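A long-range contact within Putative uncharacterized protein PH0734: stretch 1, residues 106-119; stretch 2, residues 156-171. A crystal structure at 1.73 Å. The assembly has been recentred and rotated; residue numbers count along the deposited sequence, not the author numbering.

Stretch 1, residues 106-119: HILNGADVMAPGIV
Stretch 2, residues 156-171: EKNRGKAVKVIHHARD

How does stretch 2 first meet stretch 1? Leaving a helix at Lys157, the chain passes beside Ala115 and Pro116 of the 3-10 segment. CA atoms of Pro116 and Asn158 lie 4.0 Å apart, and Ala115 points its CB toward this loop, 3.6 Å from Lys157 O. Gly160 (phi/psi 107/155), in a backbone shape that calls for glycine, offers its O to Ala115 N at 2.8 Å, a nearly straight hydrogen bond.

What sets the strand register? The strand that begins at Lys161 runs antiparallel to strand 113-114, with a bulge that shifts the register by one between Val113 and Met114. Lys161 (t, t, m, m) brings its NZ into a long salt bridge with Asp112 OD2 at 3.8 Å and lies with that NZ 3.3 Å from Met114 SD (Met114 is m, m, m). Because of the bulge, Val113 O accepts two hydrogen bonds, from Ala162 N at 2.8 Å and Val163 N at 3.2 Å, while Val113 N donates to Val163 O at 3.1 Å. Ala162 (-103/-38) turns its CB toward Ile118 CD1, 3.3 Å away; Val113 and Val163, both chi1 t, share one face with their CB atoms 3.7 Å apart.

Why does Asp112 (chi1 m) matter? Its carboxylate gathers both charge and backbone partners. Asp112 OD2 forms a salt bridge with Lys164 NZ at 2.8 Å. Asp112 OD1 accepts from Val165 N at 2.9 Å, extending the strand pairing through a side chain, and a water donates to Asp112 OD1 (2.7 Å) and Val165 O (2.9 Å).

How does the far end pack? After the corner at 166, His168 (chi1 p, chi2 86°) sets a ring face under Ile107 O and Gly110 N at the helix's Schellman end; His168 ND1 donates to Ala169 O at 2.7 Å. His168 to Asp171 form a type II beta turn; against it Leu108 (m, t) places CD2 3.8 Å from Ala169 CB and CD1 over the Arg170 guanidinium, 3.7 Å from NH2 of Arg170 (m, t, t).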

ATOM      1  N   HIS A 106     -16.907  -5.524   2.157  1.00 19.13           N
ATOM      2  CA  HIS A 106     -17.183  -4.272   1.458  1.00 18.76           C
ATOM      3  C   HIS A 106     -15.946  -3.768   0.714  1.00 18.43           C
ATOM      4  O   HIS A 106     -16.021  -3.430  -0.468  1.00 17.64           O
ATOM      5  CB  HIS A 106     -17.681  -3.215   2.440  1.00 19.76           C
ATOM      6  CG  HIS A 106     -18.990  -3.559   3.074  1.00 21.47           C
ATOM      7  ND1 HIS A 106     -20.197  -3.339   2.448  1.00 23.19           N
ATOM      8  CD2 HIS A 106     -19.283  -4.123   4.270  1.00 23.61           C
ATOM      9  CE1 HIS A 106     -21.178  -3.743   3.235  1.00 23.82           C
ATOM     10  NE2 HIS A 106     -20.651  -4.224   4.346  1.00 24.82           N
ATOM     11  N   ILE A 107     -14.809  -3.742   1.412  1.00 17.68           N
ATOM     12  CA  ILE A 107     -13.540  -3.281   0.833  1.00 17.67           C
ATOM     13  C   ILE A 107     -13.075  -4.166  -0.334  1.00 18.30           C
ATOM     14  O   ILE A 107     -12.593  -3.666  -1.354  1.00 18.32           O
ATOM     15  CB  ILE A 107     -12.444  -3.162   1.924  1.00 17.38           C
ATOM     16  CG1 ILE A 107     -12.837  -2.070   2.928  1.00 16.84           C
ATOM     17  CG2 ILE A 107     -11.059  -2.871   1.310  1.00 17.27           C
ATOM     18  CD1 ILE A 107     -12.153  -2.190   4.287  1.00 17.02           C
ATOM     19  N   LEU A 108     -13.229  -5.480  -0.189  1.00 18.61           N
ATOM     20  CA  LEU A 108     -12.859  -6.398  -1.263  1.00 19.16           C
ATOM     21  C   LEU A 108     -13.782  -6.291  -2.487  1.00 19.73           C
ATOM     22  O   LEU A 108     -13.443  -6.778  -3.574  1.00 19.80           O
ATOM     23  CB  LEU A 108     -12.787  -7.839  -0.741  1.00 19.29           C
ATOM     24  CG  LEU A 108     -11.691  -8.140   0.291  1.00 19.73           C
ATOM     25  CD1 LEU A 108     -11.783  -9.592   0.733  1.00 21.75           C
ATOM     26  CD2 LEU A 108     -10.288  -7.832  -0.261  1.00 20.24           C
ATOM     27  N   ASN A 109     -14.933  -5.647  -2.293  1.00 20.10           N
ATOM     28  CA  ASN A 109     -15.911  -5.388  -3.362  1.00 20.92           C
ATOM     29  C   ASN A 109     -15.782  -3.979  -3.966  1.00 20.41           C
ATOM     30  O   ASN A 109     -16.595  -3.584  -4.808  1.00 20.72           O
ATOM     31  CB  ASN A 109     -17.340  -5.643  -2.843  1.00 21.39           C
ATOM     32  CG  ASN A 109     -18.422  -5.406  -3.907  1.00 24.18           C
ATOM     33  OD1 ASN A 109     -19.315  -4.567  -3.732  1.00 27.98           O
ATOM     34  ND2 ASN A 109     -18.339  -6.138  -5.010  1.00 26.56           N
ATOM     35  N   GLY A 110     -14.763  -3.226  -3.547  1.00 19.73           N
ATOM     36  CA  GLY A 110     -14.495  -1.906  -4.134  1.00 18.97           C
ATOM     37  C   GLY A 110     -14.934  -0.695  -3.323  1.00 18.48           C
ATOM     38  O   GLY A 110     -14.844   0.444  -3.802  1.00 18.63           O
ATOM     39  N   ALA A 111     -15.402  -0.926  -2.098  1.00 17.55           N
ATOM     40  CA  ALA A 111     -15.803   0.166  -1.216  1.00 17.25           C
ATOM     41  C   ALA A 111     -14.601   0.859  -0.584  1.00 16.53           C
ATOM     42  O   ALA A 111     -13.566   0.229  -0.339  1.00 16.91           O
ATOM     43  CB  ALA A 111     -16.753  -0.340  -0.126  1.00 17.44           C
ATOM     44  N   ASP A 112     -14.743   2.154  -0.314  1.00 15.93           N
ATOM     45  CA  ASP A 112     -13.720   2.896   0.407  1.00 15.14           C
ATOM     46  C   ASP A 112     -13.782   2.533   1.888  1.00 14.50           C
ATOM     47  O   ASP A 112     -14.739   1.901   2.332  1.00 14.26           O
ATOM     48  CB  ASP A 112     -13.889   4.398   0.186  1.00 15.44           C
ATOM     49  CG  ASP A 112     -13.545   4.808  -1.240  1.00 16.44           C
ATOM     50  OD1 ASP A 112     -12.590   4.238  -1.809  1.00 15.44           O
ATOM     51  OD2 ASP A 112     -14.232   5.691  -1.799  1.00 17.76           O
ATOM     52  N   VAL A 113     -12.756   2.905   2.642  1.00 14.14           N
ATOM     53  CA  VAL A 113     -12.740   2.581   4.074  1.00 13.57           C
ATOM     54  C   VAL A 113     -13.472   3.647   4.872  1.00 13.37           C
ATOM     55  O   VAL A 113     -13.131   4.829   4.804  1.00 13.17           O
ATOM     56  CB  VAL A 113     -11.314   2.392   4.627  1.00 13.58           C
ATOM     57  CG1 VAL A 113     -11.374   1.924   6.089  1.00 13.88           C
ATOM     58  CG2 VAL A 113     -10.552   1.386   3.785  1.00 13.33           C
ATOM     59  N   MET A 114     -14.475   3.215   5.632  1.00 13.31           N
ATOM     60  CA  MET A 114     -15.269   4.119   6.459  1.00 13.93           C
ATOM     61  C   MET A 114     -14.778   4.088   7.904  1.00 14.06           C
ATOM     62  O   MET A 114     -14.428   3.024   8.415  1.00 14.49           O
ATOM     63  CB  MET A 114     -16.748   3.733   6.392  1.00 14.04           C
ATOM     64  CG  MET A 114     -17.303   3.630   4.961  1.00 15.38           C
ATOM     65  SD  MET A 114     -17.152   5.170   4.037  1.00 17.41           S
ATOM     66  CE  MET A 114     -18.225   6.249   4.979  1.00 18.25           C
ATOM     67  N   ALA A 115     -14.769   5.250   8.554  1.00 14.89           N
ATOM     68  CA  ALA A 115     -14.268   5.377   9.929  1.00 15.22           C
ATOM     69  C   ALA A 115     -14.850   4.391  10.960  1.00 15.70           C
ATOM     70  O   ALA A 115     -14.104   3.919  11.823  1.00 15.76           O
ATOM     71  CB  ALA A 115     -14.393   6.816  10.426  1.00 15.55           C
ATOM     72  N   PRO A 116     -16.170   4.088  10.904  1.00 15.68           N
ATOM     73  CA  PRO A 116     -16.690   3.138  11.909  1.00 15.93           C
ATOM     74  C   PRO A 116     -16.034   1.751  11.929  1.00 15.84           C
ATOM     75  O   PRO A 116     -16.089   1.072  12.959  1.00 16.24           O
ATOM     76  CB  PRO A 116     -18.183   3.024  11.571  1.00 16.35           C
ATOM     77  CG  PRO A 116     -18.336   3.578  10.189  1.00 16.17           C
ATOM     78  CD  PRO A 116     -17.246   4.601  10.031  1.00 15.88           C
ATOM     79  N   GLY A 117     -15.413   1.350  10.822  1.00 15.52           N
ATOM     80  CA  GLY A 117     -14.800   0.022  10.692  1.00 15.90           C
ATOM     81  C   GLY A 117     -13.324  -0.039  11.046  1.00 15.56           C
ATOM     82  O   GLY A 117     -12.715  -1.108  10.979  1.00 15.64           O
ATOM     83  N   ILE A 118     -12.753   1.104  11.401  1.00 15.63           N
ATOM     84  CA  ILE A 118     -11.325   1.196  11.720  1.00 15.53           C
ATOM     85  C   ILE A 118     -11.086   0.930  13.203  1.00 15.57           C
ATOM     86  O   ILE A 118     -11.633   1.629  14.060  1.00 15.88           O
ATOM     87  CB  ILE A 118     -10.736   2.566  11.291  1.00 15.42           C
ATOM     88  CG1 ILE A 118     -10.790   2.697   9.763  1.00 15.01           C
ATOM     89  CG2 ILE A 118      -9.287   2.738  11.805  1.00 16.04           C
ATOM     90  CD1 ILE A 118     -10.413   4.060   9.232  1.00 15.42           C
ATOM     91  N   VAL A 119     -10.246  -0.067  13.486  1.00 15.59           N
ATOM     92  CA  VAL A 119      -9.909  -0.445  14.866  1.00 15.87           C
ATOM     93  C   VAL A 119      -8.550   0.106  15.326  1.00 16.19           C
ATOM     94  O   VAL A 119      -8.279   0.191  16.531  1.00 16.71           O
ATOM     95  CB  VAL A 119      -9.986  -1.977  15.092  1.00 15.96           C
ATOM     96  CG1 VAL A 119     -11.413  -2.476  14.894  1.00 15.67           C
ATOM     97  CG2 VAL A 119      -9.023  -2.726  14.191  1.00 16.02           C
ATOM     98  N   GLU A 156     -10.242   8.160  16.367  1.00 17.76           N
ATOM     99  CA  GLU A 156     -11.190   8.917  17.188  1.00 18.31           C
ATOM    100  C   GLU A 156     -12.619   8.884  16.644  1.00 18.12           C
ATOM    101  O   GLU A 156     -13.587   8.819  17.412  1.00 18.09           O
ATOM    102  CB  GLU A 156     -10.712  10.368  17.295  1.00 18.93           C
ATOM    103  CG  GLU A 156     -11.648  11.329  18.045  1.00 22.04           C
ATOM    104  CD  GLU A 156     -11.627  11.163  19.567  1.00 26.17           C
ATOM    105  OE1 GLU A 156     -10.673  10.559  20.114  1.00 27.40           O
ATOM    106  OE2 GLU A 156     -12.579  11.651  20.220  1.00 28.36           O
ATOM    107  N   LYS A 157     -12.743   8.947  15.323  1.00 17.56           N
ATOM    108  CA  LYS A 157     -14.051   9.083  14.681  1.00 17.57           C
ATOM    109  C   LYS A 157     -14.698   7.747  14.360  1.00 16.76           C
ATOM    110  O   LYS A 157     -14.025   6.796  13.961  1.00 16.84           O
ATOM    111  CB  LYS A 157     -13.949   9.927  13.405  1.00 17.84           C
ATOM    112  CG  LYS A 157     -13.503  11.359  13.645  1.00 19.94           C
ATOM    113  CD  LYS A 157     -14.034  12.306  12.582  1.00 24.56           C
ATOM    114  CE  LYS A 157     -15.235  13.089  13.104  1.00 27.41           C
ATOM    115  NZ  LYS A 157     -14.831  14.242  13.971  1.00 30.31           N
ATOM    116  N   ASN A 158     -16.013   7.680  14.550  1.00 16.42           N
ATOM    117  CA  ASN A 158     -16.784   6.520  14.116  1.00 15.84           C
ATOM    118  C   ASN A 158     -17.696   6.857  12.926  1.00 15.86           C
ATOM    119  O   ASN A 158     -18.566   6.064  12.571  1.00 15.78           O
ATOM    120  CB  ASN A 158     -17.599   5.939  15.282  1.00 15.40           C
ATOM    121  CG  ASN A 158     -18.741   6.853  15.721  1.00 15.38           C
ATOM    122  OD1 ASN A 158     -18.591   8.073  15.784  1.00 15.79           O
ATOM    123  ND2 ASN A 158     -19.883   6.256  16.048  1.00 14.98           N
ATOM    124  N   ARG A 159     -17.478   8.028  12.324  1.00 15.78           N
ATOM    125  CA  ARG A 159     -18.221   8.478  11.142  1.00 15.63           C
ATOM    126  C   ARG A 159     -17.306   9.180  10.152  1.00 15.68           C
ATOM    127  O   ARG A 159     -16.318   9.800  10.547  1.00 16.11           O
ATOM    128  CB  ARG A 159     -19.349   9.432  11.548  1.00 15.42           C
ATOM    129  CG  ARG A 159     -20.454   8.766  12.349  1.00 15.24           C
ATOM    130  CD  ARG A 159     -21.486   9.773  12.808  1.00 15.86           C
ATOM    131  NE  ARG A 159     -22.286  10.296  11.698  1.00 15.85           N
ATOM    132  CZ  ARG A 159     -23.298   9.652  11.130  1.00 16.27           C
ATOM    133  NH1 ARG A 159     -23.658   8.444  11.550  1.00 16.99           N
ATOM    134  NH2 ARG A 159     -23.959  10.228  10.127  1.00 18.23           N
ATOM    135  N   GLY A 160     -17.639   9.080   8.866  1.00 15.77           N
ATOM    136  CA  GLY A 160     -16.870   9.738   7.809  1.00 16.05           C
ATOM    137  C   GLY A 160     -16.054   8.760   6.986  1.00 16.11           C
ATOM    138  O   GLY A 160     -15.729   7.670   7.453  1.00 16.14           O
ATOM    139  N   LYS A 161     -15.744   9.137   5.746  1.00 16.17           N
ATOM    140  CA  LYS A 161     -14.834   8.335   4.916  1.00 16.35           C
ATOM    141  C   LYS A 161     -13.383   8.565   5.319  1.00 15.44           C
ATOM    142  O   LYS A 161     -12.920   9.714   5.415  1.00 15.12           O
ATOM    143  CB  LYS A 161     -14.999   8.631   3.421  1.00 16.63           C
ATOM    144  CG  LYS A 161     -14.390   7.519   2.539  1.00 17.81           C
ATOM    145  CD  LYS A 161     -14.547   7.766   1.032  1.00 18.25           C
ATOM    146  CE  LYS A 161     -15.991   7.564   0.561  1.00 22.48           C
ATOM    147  NZ  LYS A 161     -16.621   6.301   1.036  1.00 23.78           N
ATOM    148  N   ALA A 162     -12.665   7.461   5.517  1.00 14.26           N
ATOM    149  CA  ALA A 162     -11.304   7.508   6.035  1.00 13.98           C
ATOM    150  C   ALA A 162     -10.225   7.306   4.979  1.00 13.60           C
ATOM    151  O   ALA A 162      -9.166   7.933   5.048  1.00 13.66           O
ATOM    152  CB  ALA A 162     -11.144   6.492   7.141  1.00 13.58           C
ATOM    153  N   VAL A 163     -10.479   6.417   4.023  1.00 13.21           N
ATOM    154  CA  VAL A 163      -9.480   6.099   2.994  1.00 13.29           C
ATOM    155  C   VAL A 163     -10.119   5.981   1.621  1.00 13.45           C
ATOM    156  O   VAL A 163     -11.073   5.227   1.445  1.00 13.20           O
ATOM    157  CB  VAL A 163      -8.737   4.768   3.298  1.00 12.96           C
ATOM    158  CG1 VAL A 163      -7.694   4.457   2.219  1.00 13.62           C
ATOM    159  CG2 VAL A 163      -8.080   4.804   4.679  1.00 13.01           C
ATOM    160  N   LYS A 164      -9.582   6.730   0.656  1.00 14.31           N
ATOM    161  CA  LYS A 164      -9.931   6.545  -0.748  1.00 14.99           C
ATOM    162  C   LYS A 164      -9.084   5.410  -1.310  1.00 14.89           C
ATOM    163  O   LYS A 164      -7.876   5.577  -1.504  1.00 15.16           O
ATOM    164  CB  LYS A 164      -9.693   7.839  -1.549  1.00 15.06           C
ATOM    165  CG  LYS A 164     -10.166   7.772  -3.000  1.00 18.16           C
ATOM    166  CD  LYS A 164     -11.696   7.821  -3.053  1.00 20.60           C
ATOM    167  CE  LYS A 164     -12.217   7.320  -4.371  1.00 22.36           C
ATOM    168  NZ  LYS A 164     -13.653   6.959  -4.277  1.00 22.25           N
ATOM    169  N   VAL A 165      -9.714   4.264  -1.559  1.00 14.78           N
ATOM    170  CA  VAL A 165      -9.007   3.084  -2.069  1.00 14.79           C
ATOM    171  C   VAL A 165      -8.649   3.268  -3.547  1.00 15.25           C
ATOM    172  O   VAL A 165      -9.473   3.733  -4.342  1.00 15.27           O
ATOM    173  CB  VAL A 165      -9.814   1.787  -1.847  1.00 14.80           C
ATOM    174  CG1 VAL A 165      -9.124   0.591  -2.508  1.00 14.34           C
ATOM    175  CG2 VAL A 165      -9.994   1.540  -0.348  1.00 14.67           C
ATOM    176  N   ILE A 166      -7.410   2.927  -3.899  1.00 14.99           N
ATOM    177  CA  ILE A 166      -6.951   3.021  -5.290  1.00 15.32           C
ATOM    178  C   ILE A 166      -6.607   1.657  -5.899  1.00 15.14           C
ATOM    179  O   ILE A 166      -6.438   1.533  -7.113  1.00 15.13           O
ATOM    180  CB  ILE A 166      -5.752   4.009  -5.447  1.00 15.41           C
ATOM    181  CG1 ILE A 166      -4.489   3.469  -4.756  1.00 15.30           C
ATOM    182  CG2 ILE A 166      -6.130   5.405  -4.939  1.00 15.64           C
ATOM    183  CD1 ILE A 166      -3.234   4.328  -4.990  1.00 16.55           C
ATOM    184  N   HIS A 167      -6.501   0.642  -5.044  1.00 14.59           N
ATOM    185  CA  HIS A 167      -6.165  -0.709  -5.463  1.00 14.08           C
ATOM    186  C   HIS A 167      -6.524  -1.641  -4.314  1.00 14.30           C
ATOM    187  O   HIS A 167      -6.176  -1.374  -3.163  1.00 13.74           O
ATOM    188  CB  HIS A 167      -4.674  -0.801  -5.857  1.00 14.21           C
ATOM    189  CG  HIS A 167      -4.145  -2.200  -5.962  1.00 13.65           C
ATOM    190  ND1 HIS A 167      -2.905  -2.563  -5.477  1.00 15.84           N
ATOM    191  CD2 HIS A 167      -4.683  -3.323  -6.494  1.00 13.58           C
ATOM    192  CE1 HIS A 167      -2.708  -3.852  -5.700  1.00 12.96           C
ATOM    193  NE2 HIS A 167      -3.773  -4.337  -6.310  1.00 16.55           N
ATOM    194  N   HIS A 168      -7.246  -2.712  -4.620  1.00 15.05           N
ATOM    195  CA  HIS A 168      -7.626  -3.683  -3.599  1.00 15.99           C
ATOM    196  C   HIS A 168      -7.444  -5.111  -4.087  1.00 16.64           C
ATOM    197  O   HIS A 168      -7.417  -5.364  -5.296  1.00 16.51           O
ATOM    198  CB  HIS A 168      -9.064  -3.444  -3.110  1.00 16.07           C
ATOM    199  CG  HIS A 168     -10.114  -3.646  -4.163  1.00 16.69           C
ATOM    200  ND1 HIS A 168     -10.671  -4.878  -4.438  1.00 17.21           N
ATOM    201  CD2 HIS A 168     -10.729  -2.764  -4.986  1.00 16.90           C
ATOM    202  CE1 HIS A 168     -11.574  -4.747  -5.395  1.00 18.05           C
ATOM    203  NE2 HIS A 168     -11.623  -3.476  -5.750  1.00 17.64           N
ATOM    204  N   ALA A 169      -7.301  -6.041  -3.142  1.00 17.94           N
ATOM    205  CA  ALA A 169      -7.236  -7.457  -3.482  1.00 18.99           C
ATOM    206  C   ALA A 169      -8.509  -7.827  -4.248  1.00 20.37           C
ATOM    207  O   ALA A 169      -9.592  -7.316  -3.941  1.00 20.81           O
ATOM    208  CB  ALA A 169      -7.084  -8.310  -2.224  1.00 19.00           C
ATOM    209  N   ARG A 170      -8.362  -8.691  -5.251  1.00 21.39           N
ATOM    210  CA  ARG A 170      -9.458  -9.099  -6.155  1.00 22.32           C
ATOM    211  C   ARG A 170      -9.741  -8.142  -7.324  1.00 22.18           C
ATOM    212  O   ARG A 170     -10.576  -8.458  -8.177  1.00 22.84           O
ATOM    213  CB  ARG A 170     -10.767  -9.374  -5.400  1.00 22.76           C
ATOM    214  CG  ARG A 170     -10.691 -10.434  -4.318  1.00 24.57           C
ATOM    215  CD  ARG A 170     -12.081 -10.685  -3.777  1.00 27.78           C
ATOM    216  NE  ARG A 170     -12.079 -11.547  -2.602  1.00 30.84           N
ATOM    217  CZ  ARG A 170     -13.164 -11.844  -1.892  1.00 32.10           C
ATOM    218  NH1 ARG A 170     -14.348 -11.348  -2.235  1.00 33.53           N
ATOM    219  NH2 ARG A 170     -13.065 -12.636  -0.833  1.00 33.31           N
ATOM    220  N   ASP A 171      -9.076  -6.986  -7.374  1.00 21.53           N
ATOM    221  CA  ASP A 171      -9.253  -6.085  -8.520  1.00 21.11           C
ATOM    222  C   ASP A 171      -8.403  -6.528  -9.722  1.00 21.14           C
ATOM    223  O   ASP A 171      -7.744  -7.571  -9.670  1.00 20.86           O
ATOM    224  CB  ASP A 171      -9.050  -4.598  -8.141  1.00 20.67           C
ATOM    225  CG  ASP A 171      -7.585  -4.208  -7.956  1.00 19.37           C
ATOM    226  OD1 ASP A 171      -6.676  -5.018  -8.224  1.00 17.86           O
ATOM    227  OD2 ASP A 171      -7.343  -3.054  -7.543  1.00 17.48           O
TER
HETATM  228  O   HOH W   1     -12.335   3.265  -4.356  1.00 23.48           O